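Local coordinates for protein ppBat (Bacteroides thetaiotaomicron VPI-5482, PDB 3CNE), which binds flavins such as lumichrome, riboflavin, FMN and FAD as a homodimer, may serve as a flavin store, and appears to lack protease or chaperone activity, at residues Asn11-Cys16 / Ile43-Gly48; Lys127-Pro132 / Lys147-Gly152; Asn59-Glu64 / Leu93-Lys98; Phe19-Ala24 / Asn161-Met166. All coordinates share one frame; numbering follows the deposited sequence.

Contact 1 of 4, residues Asn11-Cys16 / Ile43-Gly48. With CA (calcium ion), chain F.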
# COMPACT_ATOMS: atom_id res chain seq x y z
N ASN A 11 1.91 -12.74 7.17
CA ASN A 11 1.35 -13.35 5.97
C ASN A 11 -0.04 -13.91 6.25
O ASN A 11 -0.15 -14.97 6.90
CB ASN A 11 2.29 -14.45 5.51
CG ASN A 11 1.84 -15.13 4.26
OD1 ASN A 11 1.11 -14.55 3.47
ND2 ASN A 11 2.27 -16.37 4.07
N PRO A 12 -1.11 -13.24 5.78
CA PRO A 12 -1.15 -12.06 4.90
C PRO A 12 -0.89 -10.75 5.64
O PRO A 12 -1.23 -10.64 6.79
CB PRO A 12 -2.59 -12.07 4.37
CG PRO A 12 -3.40 -12.63 5.55
CD PRO A 12 -2.45 -13.70 6.18
N VAL A 13 -0.29 -9.77 4.94
CA VAL A 13 -0.00 -8.45 5.49
C VAL A 13 -1.01 -7.50 4.88
O VAL A 13 -1.50 -7.70 3.74
CB VAL A 13 1.46 -8.01 5.10
CG1 VAL A 13 1.63 -7.89 3.62
CG2 VAL A 13 1.99 -6.72 5.89
N ASN A 14 -1.36 -6.48 5.63
CA ASN A 14 -2.12 -5.39 5.03
C ASN A 14 -1.15 -4.55 4.21
O ASN A 14 -0.28 -3.88 4.76
CB ASN A 14 -2.76 -4.55 6.13
CG ASN A 14 -3.64 -3.47 5.60
OD1 ASN A 14 -3.19 -2.66 4.79
ND2 ASN A 14 -4.88 -3.38 6.13
N GLY A 15 -1.36 -4.55 2.90
CA GLY A 15 -0.46 -3.92 1.95
C GLY A 15 -0.56 -2.41 1.99
O GLY A 15 0.40 -1.73 1.65
N CYS A 16 -1.73 -1.88 2.35
CA CYS A 16 -1.89 -0.47 2.48
C CYS A 16 -0.96 0.03 3.61
O CYS A 16 -0.20 0.96 3.39
CB CYS A 16 -3.36 -0.08 2.74
SG CYS A 16 -3.53 1.73 2.93
N ILE A 43 4.89 -13.91 0.45
CA ILE A 43 3.74 -13.70 1.36
C ILE A 43 2.56 -13.17 0.56
O ILE A 43 2.72 -12.83 -0.57
CB ILE A 43 4.05 -12.68 2.52
CG1 ILE A 43 4.34 -11.27 1.94
CG2 ILE A 43 5.17 -13.22 3.47
CD1 ILE A 43 4.41 -10.16 3.00
N LYS A 44 1.37 -13.13 1.15
CA LYS A 44 0.22 -12.55 0.48
C LYS A 44 -0.15 -11.28 1.17
O LYS A 44 0.26 -11.07 2.30
CB LYS A 44 -0.96 -13.50 0.54
CG LYS A 44 -1.03 -14.40 -0.67
CD LYS A 44 -0.22 -15.66 -0.50
CE LYS A 44 -0.64 -16.69 -1.58
NZ LYS A 44 -0.52 -18.10 -1.04
N THR A 45 -0.91 -10.42 0.48
CA THR A 45 -1.53 -9.29 1.14
C THR A 45 -2.92 -9.73 1.52
O THR A 45 -3.43 -10.70 0.95
CB THR A 45 -1.57 -8.06 0.26
OG1 THR A 45 -2.32 -8.34 -0.95
CG2 THR A 45 -0.11 -7.69 -0.15
N ASN A 46 -3.56 -9.00 2.41
CA ASN A 46 -4.98 -9.28 2.75
C ASN A 46 -5.79 -9.28 1.46
O ASN A 46 -6.69 -10.10 1.28
CB ASN A 46 -5.55 -8.18 3.64
CG ASN A 46 -4.95 -8.16 5.04
OD1 ASN A 46 -4.23 -9.07 5.44
ND2 ASN A 46 -5.28 -7.13 5.80
N SER A 47 -5.43 -8.38 0.55
CA SER A 47 -6.13 -8.19 -0.75
C SER A 47 -5.81 -9.25 -1.82
O SER A 47 -6.39 -9.24 -2.92
CB SER A 47 -5.87 -6.78 -1.26
OG SER A 47 -4.49 -6.45 -1.31
N GLY A 48 -4.88 -10.14 -1.49
CA GLY A 48 -4.62 -11.35 -2.27
C GLY A 48 -3.51 -11.21 -3.30
O GLY A 48 -3.37 -12.08 -4.18
CA CA F . -3.99 -5.46 1.37
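The side chain of Asn11 leaves the backbone with CG anti to its own N (chi1 -178°) and slides past Ile43 in the opposite direction. Its CB rests 3.7 Å from Ile43 CG2, and CG passes close to Ile43 CB. At the tip, OD1 accepts a nearly straight bond from the residue after Ile43, Lys44 N to Asn11 OD1, 2.7 Å long with an angle of 164° at the hydrogen; the donor comes from above the carbonyl plane. The side-chain amide thus takes the place of a backbone acceptor for this strand N-H. Beyond the cis peptide that precedes Pro12, main chain takes over. Val13 N donates to Lys44 O (3.0 Å) and Asn46 N to Val13 O (2.8 Å), a single parallel bridge between Val13 and Thr45, while Val13 CG1 meets Ile43 CD1 at 3.6 Å. The second segment then turns sharply, a type I turn from Thr45 to Gly48. Here Asn46 reaches across, its ND2 lying 3.6 Å from Asn14 CB and its OD1 accepting from Asp76 N. Ser47 OG, hydrogen-bonded to Thr45 OG1, binds a calcium ion at 2.9 Å. Asn14 is the N-cap of helix 15-27, with OD1 taking Gly17 N, and its side chain lies about 6 Å from the zinc ion. The contact therefore ties the link between strand 4-9 and helix 15-27 to the end of strand 42-44, itself paired with strand 50-52, and Phe19 of the second subunit packs against Thr45 and Ser47.

Contact 2 of 4, residues Lys127-Pro132 / Lys147-Gly152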
# COMPACT_ATOMS: atom_id res chain seq x y z
N LYS A 127 2.41 4.45 26.68
CA LYS A 127 1.18 4.66 25.95
C LYS A 127 1.31 4.10 24.54
O LYS A 127 2.33 4.31 23.88
CB LYS A 127 0.81 6.14 25.90
CG LYS A 127 0.13 6.61 27.20
CD LYS A 127 0.04 8.13 27.25
CE LYS A 127 1.42 8.75 27.43
NZ LYS A 127 1.42 10.23 27.11
N VAL A 128 0.29 3.37 24.12
CA VAL A 128 0.25 2.82 22.76
C VAL A 128 -1.10 3.05 22.14
O VAL A 128 -2.13 3.07 22.84
CB VAL A 128 0.54 1.29 22.71
CG1 VAL A 128 1.98 0.98 23.08
CG2 VAL A 128 -0.47 0.48 23.57
N ALA A 129 -1.10 3.22 20.83
CA ALA A 129 -2.31 3.23 20.04
C ALA A 129 -2.43 1.85 19.41
O ALA A 129 -1.43 1.23 19.02
CB ALA A 129 -2.26 4.29 18.99
N VAL A 130 -3.66 1.38 19.35
CA VAL A 130 -3.97 0.00 19.00
C VAL A 130 -5.36 -0.01 18.40
O VAL A 130 -6.19 0.87 18.70
CB VAL A 130 -3.85 -0.92 20.24
CG1 VAL A 130 -4.87 -0.56 21.31
CG2 VAL A 130 -3.97 -2.38 19.87
N HIS A 131 -5.60 -0.98 17.52
CA HIS A 131 -6.91 -1.17 16.94
C HIS A 131 -7.91 -1.43 18.07
O HIS A 131 -7.60 -2.20 18.98
CB HIS A 131 -6.88 -2.36 15.97
CG HIS A 131 -8.13 -2.48 15.15
ND1 HIS A 131 -9.30 -2.98 15.66
CD2 HIS A 131 -8.39 -2.12 13.88
CE1 HIS A 131 -10.24 -2.94 14.73
NE2 HIS A 131 -9.71 -2.41 13.64
N PRO A 132 -9.10 -0.79 18.04
CA PRO A 132 -10.10 -0.98 19.10
C PRO A 132 -10.34 -2.43 19.51
O PRO A 132 -10.43 -2.72 20.71
CB PRO A 132 -11.37 -0.37 18.50
CG PRO A 132 -10.85 0.71 17.62
CD PRO A 132 -9.57 0.17 17.02
N LYS A 147 -5.27 8.37 17.78
CA LYS A 147 -5.01 7.93 16.41
C LYS A 147 -3.61 7.35 16.29
O LYS A 147 -3.38 6.43 15.50
CB LYS A 147 -5.16 9.10 15.42
CG LYS A 147 -6.59 9.50 15.08
CD LYS A 147 -6.60 10.62 14.05
CE LYS A 147 -7.97 11.23 13.87
NZ LYS A 147 -8.78 10.46 12.89
N SER A 148 -2.67 7.94 17.04
CA SER A 148 -1.34 7.39 17.19
C SER A 148 -0.78 7.86 18.53
O SER A 148 -1.33 8.79 19.13
CB SER A 148 -0.42 7.80 16.04
OG SER A 148 -0.40 9.20 15.80
N GLU A 149 0.27 7.20 18.98
CA GLU A 149 0.95 7.49 20.24
C GLU A 149 2.44 7.35 20.01
O GLU A 149 2.90 6.37 19.41
CB GLU A 149 0.53 6.53 21.36
CG GLU A 149 -0.88 6.74 21.91
CD GLU A 149 -1.07 8.07 22.67
OE1 GLU A 149 -0.09 8.78 22.97
OE2 GLU A 149 -2.22 8.40 23.00
N ILE A 150 3.18 8.36 20.48
CA ILE A 150 4.62 8.28 20.53
C ILE A 150 4.99 8.40 22.00
O ILE A 150 4.70 9.40 22.64
CB ILE A 150 5.28 9.36 19.62
CG1 ILE A 150 4.95 9.07 18.15
CG2 ILE A 150 6.81 9.39 19.83
CD1 ILE A 150 5.38 10.16 17.19
N ASP A 151 5.58 7.34 22.52
CA ASP A 151 5.95 7.29 23.91
C ASP A 151 7.24 6.50 24.03
O ASP A 151 7.26 5.27 23.85
CB ASP A 151 4.84 6.68 24.79
CG ASP A 151 5.07 6.94 26.29
OD1 ASP A 151 6.04 7.66 26.59
OD2 ASP A 151 4.31 6.47 27.15
N GLY A 152 8.31 7.23 24.32
CA GLY A 152 9.63 6.65 24.46
C GLY A 152 10.08 6.19 23.09
O GLY A 152 10.10 6.98 22.16
O HOH W 1 3.39 4.09 21.23
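With CG anti to the backbone N (chi1 -165°), Asp151 swings its carboxylate toward the start of the facing strand, and a bend at chi2 (-67°) folds Glu149 over the neighbouring backbone. Lys127 is bent at chi3, so that its CE comes back to 3.7 Å from Asp151 OD2. That oxygen accepts the single direct hydrogen bond between the segments: Lys127 N donates to Asp151 OD2 at 2.8 Å and 172°, and OD2 uses its anti lone pair, the one turned away from OD1. The ammonium group itself stays clear of both acids, Lys127 NZ being 4.7 Å from Asp151 OD2 and 4.6 Å from Glu149 OE1, distances at which any attraction is probably weak and long-range. The two strands run roughly antiparallel yet are not paired with each other. Strand 148-151 is the outermost strand on one side of the central mixed sheet of this DJ-1/PfpI fold, bonded to strand 154-157, whereas 127-129 pairs in parallel with 142-144 in a small separate sheet. Side chains and a water molecule bridge the seam between them. Water 1 lies 2.9 Å from Lys127 O and 3.0 Å from Glu149 O; more acceptors surround it than it has protons, so these bonds may be shared with others. Further along, Glu149 CG lies 3.7 Å from Ala129 N, whose hydrogen goes to Thr156 OG1 of strand 154-157, and Glu149 OE2 is bonded to Thr144 OG1 of the small sheet. Ala129 CB packs onto the strand backbone, 3.7 Å from Ser148 CA.

Contact 3 of 4, residues Asn59-Glu64 / Leu93-Lys98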
# COMPACT_ATOMS: atom_id res chain seq x y z
N ASN A 59 16.07 -15.50 9.78
CA ASN A 59 17.40 -14.96 9.49
C ASN A 59 17.72 -13.61 10.14
O ASN A 59 18.84 -13.10 10.04
CB ASN A 59 17.63 -14.93 7.99
CG ASN A 59 17.82 -16.31 7.42
OD1 ASN A 59 18.19 -17.24 8.13
ND2 ASN A 59 17.55 -16.45 6.13
N LEU A 60 16.72 -13.05 10.82
CA LEU A 60 16.88 -11.82 11.59
C LEU A 60 17.35 -12.13 13.03
O LEU A 60 17.96 -11.29 13.68
CB LEU A 60 15.57 -11.02 11.60
CG LEU A 60 15.54 -9.69 12.34
CD1 LEU A 60 16.66 -8.75 11.84
CD2 LEU A 60 14.18 -9.01 12.20
N LYS A 61 17.03 -13.33 13.51
CA LYS A 61 17.51 -13.77 14.83
C LYS A 61 19.03 -13.70 14.94
O LYS A 61 19.76 -14.23 14.10
CB LYS A 61 17.06 -15.20 15.11
CG LYS A 61 15.69 -15.30 15.72
CD LYS A 61 15.04 -16.62 15.36
CE LYS A 61 15.83 -17.83 15.84
NZ LYS A 61 15.04 -19.08 15.71
N GLY A 62 19.51 -13.02 15.97
CA GLY A 62 20.94 -12.89 16.18
C GLY A 62 21.50 -11.67 15.49
O GLY A 62 22.64 -11.30 15.74
N HIS A 63 20.71 -11.05 14.61
CA HIS A 63 21.18 -9.85 13.89
C HIS A 63 20.40 -8.58 14.24
O HIS A 63 20.45 -7.59 13.51
CB HIS A 63 21.14 -10.07 12.37
CG HIS A 63 21.97 -11.22 11.88
ND1 HIS A 63 21.47 -12.51 11.80
CD2 HIS A 63 23.24 -11.28 11.42
CE1 HIS A 63 22.41 -13.31 11.32
NE2 HIS A 63 23.49 -12.59 11.09
N GLU A 64 19.67 -8.60 15.36
CA GLU A 64 18.84 -7.46 15.73
C GLU A 64 19.65 -6.17 15.97
O GLU A 64 19.15 -5.07 15.76
CB GLU A 64 17.98 -7.79 16.96
CG GLU A 64 17.06 -9.02 16.83
CD GLU A 64 17.71 -10.33 17.25
OE1 GLU A 64 18.96 -10.41 17.27
OE2 GLU A 64 16.97 -11.30 17.56
N LEU A 93 9.08 -14.41 15.88
CA LEU A 93 8.52 -13.06 16.02
C LEU A 93 8.63 -12.49 17.45
O LEU A 93 9.07 -11.36 17.63
CB LEU A 93 7.04 -13.05 15.59
CG LEU A 93 6.40 -11.65 15.57
CD1 LEU A 93 7.17 -10.70 14.65
CD2 LEU A 93 4.95 -11.73 15.11
N MSE A 94 8.19 -13.27 18.43
CA MSE A 94 8.23 -12.90 19.84
C MSE A 94 9.65 -12.65 20.29
O MSE A 94 9.93 -11.66 20.97
CB MSE A 94 7.60 -13.99 20.70
CG MSE A 94 6.10 -14.17 20.48
SE MSE A 94 5.06 -12.63 21.12
CE MSE A 94 5.04 -11.47 19.53
N GLU A 95 10.54 -13.56 19.91
CA GLU A 95 11.96 -13.45 20.22
C GLU A 95 12.54 -12.15 19.67
O GLU A 95 13.19 -11.38 20.39
CB GLU A 95 12.72 -14.64 19.61
CG GLU A 95 14.11 -14.79 20.22
CD GLU A 95 14.99 -15.80 19.52
OE1 GLU A 95 14.53 -16.96 19.28
OE2 GLU A 95 16.18 -15.43 19.24
N VAL A 96 12.30 -11.91 18.39
CA VAL A 96 12.85 -10.74 17.71
C VAL A 96 12.30 -9.44 18.26
O VAL A 96 13.03 -8.47 18.39
CB VAL A 96 12.63 -10.83 16.18
CG1 VAL A 96 12.80 -9.47 15.52
CG2 VAL A 96 13.59 -11.89 15.55
N ILE A 97 11.02 -9.42 18.61
CA ILE A 97 10.42 -8.18 19.14
C ILE A 97 10.97 -7.89 20.54
O ILE A 97 11.28 -6.74 20.87
CB ILE A 97 8.91 -8.27 19.18
CG1 ILE A 97 8.33 -8.17 17.76
CG2 ILE A 97 8.32 -7.19 20.08
CD1 ILE A 97 6.86 -8.54 17.73
N LYS A 98 11.08 -8.95 21.34
CA LYS A 98 11.66 -8.81 22.69
C LYS A 98 13.08 -8.26 22.61
O LYS A 98 13.41 -7.32 23.31
CB LYS A 98 11.63 -10.14 23.45
CG LYS A 98 11.83 -9.98 24.98
CD LYS A 98 11.93 -11.35 25.66
CE LYS A 98 12.30 -11.24 27.17
NZ LYS A 98 11.13 -11.52 28.06
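Val96 presents both its methyls to the loop before strand 69-73, making this a helix-on-loop contact in the alpha/beta fold of the DJ-1/PfpI family, in which helix 88-102 flanks the central sheet. CG1, anti to the backbone N, meets Leu60 CD2 at 3.6 Å, the two side chains crossing at about a right angle. CG2 faces the charged residues: it is 4.0 Å from Lys61 CG and likewise 4.0 Å from Glu64 OE2. On the preceding residue, the extended chain of Glu95 lays its carboxylate across the aliphatic part of Lys61, with Glu95 OE2 at 3.6 Å from Lys61 CG. Lys61 NZ stays 4.2 Å from Glu95 OE1, too far for a salt bridge; the ammonium instead forms one with Asp92 OD1, one helical turn earlier. The carboxylates of Glu64 and Glu95 approach to 4.5 Å between their OE2 atoms, a repulsion of like charges that Lys61 nearby probably offsets in part. Further out, Leu60 reaches the sheet, touching Ala6 and Leu8 of strand 4-9, so Leu60 lies between helix 88-102 and strand 4-9. The shape of the loop comes from a type II turn from Leu60 to His63, with Gly62 at positive phi in its third position. The turn is closed by His63 N donating to Leu60 O at 2.9 Å, and Gly62 N makes a weak bond to Glu64 OE1 at 3.0 Å.

Contact 4 of 4, residues Phe19-Ala24 / Asn161-Met166. With FMN (flavin mononucleotide), chain N.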
# COMPACT_ATOMS: atom_id res chain seq x y z
N PHE A 19 3.10 -0.49 2.53
CA PHE A 19 3.63 0.44 1.56
C PHE A 19 3.64 1.91 1.98
O PHE A 19 4.47 2.67 1.50
CB PHE A 19 3.02 0.20 0.18
CG PHE A 19 3.59 -1.01 -0.46
CD1 PHE A 19 2.94 -2.22 -0.38
CD2 PHE A 19 4.86 -0.96 -1.06
CE1 PHE A 19 3.49 -3.38 -0.96
CE2 PHE A 19 5.40 -2.10 -1.62
CZ PHE A 19 4.73 -3.30 -1.57
N GLN A 20 2.73 2.29 2.86
CA GLN A 20 2.86 3.60 3.52
C GLN A 20 4.22 3.75 4.18
O GLN A 20 4.88 4.76 4.01
CB GLN A 20 1.75 3.80 4.56
CG GLN A 20 0.42 4.18 3.96
CD GLN A 20 -0.55 4.60 5.03
OE1 GLN A 20 -0.44 5.71 5.58
NE2 GLN A 20 -1.47 3.71 5.40
N TYR A 21 4.66 2.72 4.91
CA TYR A 21 6.01 2.73 5.46
C TYR A 21 7.07 2.73 4.35
O TYR A 21 7.97 3.56 4.37
CB TYR A 21 6.27 1.54 6.39
CG TYR A 21 5.40 1.46 7.63
CD1 TYR A 21 5.48 2.46 8.62
CD2 TYR A 21 4.56 0.37 7.86
CE1 TYR A 21 4.69 2.39 9.78
CE2 TYR A 21 3.78 0.29 9.01
CZ TYR A 21 3.86 1.31 9.97
OH TYR A 21 3.10 1.26 11.12
N LEU A 22 6.94 1.81 3.39
CA LEU A 22 8.04 1.59 2.45
C LEU A 22 8.21 2.77 1.51
O LEU A 22 9.34 3.13 1.19
CB LEU A 22 7.90 0.28 1.68
CG LEU A 22 7.74 -0.99 2.54
CD1 LEU A 22 7.77 -2.22 1.64
CD2 LEU A 22 8.80 -1.09 3.66
N GLU A 23 7.10 3.35 1.07
CA GLU A 23 7.18 4.54 0.24
C GLU A 23 7.85 5.67 1.00
O GLU A 23 8.77 6.35 0.47
CB GLU A 23 5.81 5.00 -0.22
CG GLU A 23 5.90 6.23 -1.10
CD GLU A 23 4.59 6.87 -1.28
OE1 GLU A 23 3.89 7.08 -0.27
OE2 GLU A 23 4.27 7.15 -2.45
N ALA A 24 7.40 5.90 2.22
CA ALA A 24 8.01 6.97 3.04
C ALA A 24 9.52 6.77 3.23
O ALA A 24 10.29 7.72 3.04
CB ALA A 24 7.28 7.12 4.39
N ASN A 161 -5.27 3.48 8.50
CA ASN A 161 -5.75 4.81 8.15
C ASN A 161 -5.30 5.93 9.09
O ASN A 161 -5.59 7.09 8.82
CB ASN A 161 -7.26 4.84 7.97
CG ASN A 161 -7.95 3.96 8.93
OD1 ASN A 161 -8.15 4.34 10.08
ND2 ASN A 161 -8.33 2.74 8.47
N THR A 162 -4.61 5.61 10.17
CA THR A 162 -4.05 6.67 11.02
C THR A 162 -2.51 6.76 11.00
O THR A 162 -1.89 7.57 11.75
CB THR A 162 -4.53 6.55 12.47
OG1 THR A 162 -4.05 5.32 13.04
CG2 THR A 162 -6.03 6.59 12.56
N ILE A 163 -1.89 5.91 10.19
CA ILE A 163 -0.43 5.92 10.06
C ILE A 163 0.08 7.33 9.71
O ILE A 163 1.05 7.82 10.30
CB ILE A 163 0.08 4.87 9.05
CG1 ILE A 163 -0.06 3.47 9.65
CG2 ILE A 163 1.58 5.13 8.71
CD1 ILE A 163 0.10 2.33 8.64
N TRP A 164 -0.64 8.00 8.79
CA TRP A 164 -0.32 9.36 8.36
C TRP A 164 -0.12 10.32 9.54
O TRP A 164 0.64 11.27 9.41
CB TRP A 164 -1.39 9.93 7.41
CG TRP A 164 -2.70 10.33 8.07
CD1 TRP A 164 -3.75 9.53 8.33
CD2 TRP A 164 -3.06 11.64 8.55
NE1 TRP A 164 -4.77 10.24 8.93
CE2 TRP A 164 -4.36 11.55 9.07
CE3 TRP A 164 -2.40 12.88 8.58
CZ2 TRP A 164 -5.02 12.65 9.63
CZ3 TRP A 164 -3.07 13.99 9.13
CH2 TRP A 164 -4.36 13.86 9.64
N THR A 165 -0.82 10.09 10.67
CA THR A 165 -0.73 10.99 11.85
C THR A 165 0.61 10.93 12.59
O THR A 165 0.94 11.86 13.34
CB THR A 165 -1.86 10.77 12.89
OG1 THR A 165 -1.72 9.47 13.51
CG2 THR A 165 -3.23 10.94 12.27
N MSE A 166 1.37 9.87 12.40
CA MSE A 166 2.65 9.74 13.09
C MSE A 166 3.84 9.59 12.14
O MSE A 166 4.97 9.65 12.57
CB MSE A 166 2.63 8.56 14.05
CG MSE A 166 2.37 7.24 13.35
SE MSE A 166 3.00 5.69 14.36
CE MSE A 166 4.28 5.03 13.03
N1 FMN N . -3.64 10.71 4.57
C2 FMN N . -3.90 9.36 4.41
O2 FMN N . -3.07 8.66 3.83
N3 FMN N . -5.08 8.82 4.90
C4 FMN N . -6.01 9.63 5.55
O4 FMN N . -7.04 9.14 6.03
C4A FMN N . -5.74 10.99 5.71
N5 FMN N . -6.66 11.81 6.36
C5A FMN N . -6.37 13.15 6.50
C6 FMN N . -7.29 13.97 7.15
C7 FMN N . -7.03 15.33 7.32
C7M FMN N . -7.64 15.98 8.54
C8 FMN N . -5.85 15.88 6.81
C8M FMN N . -5.92 17.28 6.24
C9 FMN N . -4.93 15.04 6.18
C9A FMN N . -5.18 13.68 6.01
N10 FMN N . -4.26 12.87 5.36
C10 FMN N . -4.55 11.53 5.21
C1' FMN N . -2.79 13.19 5.45
C2' FMN N . -2.18 13.79 4.18
O2' FMN N . -1.76 12.75 3.32
C3' FMN N . -0.99 14.67 4.59
O3' FMN N . -1.45 15.70 5.44
C4' FMN N . -0.26 15.29 3.39
O4' FMN N . 0.72 14.40 2.88
O HOH W 2 -2.46 6.67 7.00
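Van der Waals contact centres on Ile163, which packs against both Gln20 and Tyr21 of the helix. Gln20 crosses it obliquely, OE1 being 3.6 Å from Ile163 CB, and Tyr21 crosses it at about a right angle with its OH 4.0 Å from Ile163 CD1. Met166, a selenomethionine here, brings its CE to the edge of the Tyr21 ring, 4.2 Å from CE1. The polar ends are fixed from outside: Tyr21 OH is hydrogen-bonded to His110 ND1 and Gln20 NE2 to Glu160 O. Between the segments the polar link is water 2, which donates to Gln20 OE1 at 2.6 Å and accepts from Trp164 N at 2.9 Å, so it bridges helix 15-27 and the flavin-binding loop. A tight bond braces that loop from within, Thr165 OG1 giving its proton to Thr162 O at 2.6 Å, an oxygen that also receives Thr165 N. Aromatic contact is made by Trp164, whose CG occupies the crowded position between N and carbonyl carbon (chi1 74°). One face of its indole lies over the isoalloxazine of FMN, and CE3 comes to 3.2 Å from FMN C1'; Thr165 CG2 sits 3.4 Å above the centre of the opposite face. Asn161 O of the second subunit hydrogen-bonds the same FMN, so the ligand is shared by the dimer. The stacking of Trp164 on the ring system common to flavins is consistent with binding of lumichrome as well as riboflavin, FMN and FAD.

In the fold
The contacts spread over one DJ-1/PfpI domain, their centres 14 to 23 Å apart. Contacts 1 and 4 both use helix 15-27, adjoin in sequence and interleave along the chain; each also touches the second subunit, so this helix connects the calcium-binding turn, the dimer interface and the flavin-binding loop. Contacts 2 and 3 come in between, nested inside the long loop that contact 4 closes, with contact 3 before contact 2 and on the opposite side of the chain's centre. Contact 2 alone touches contact 4 directly: Ser148 OG meets Thr165 OG1 and Lys147 O meets Thr162 OG1, so the outermost strand of the central sheet is joined to the flavin loop.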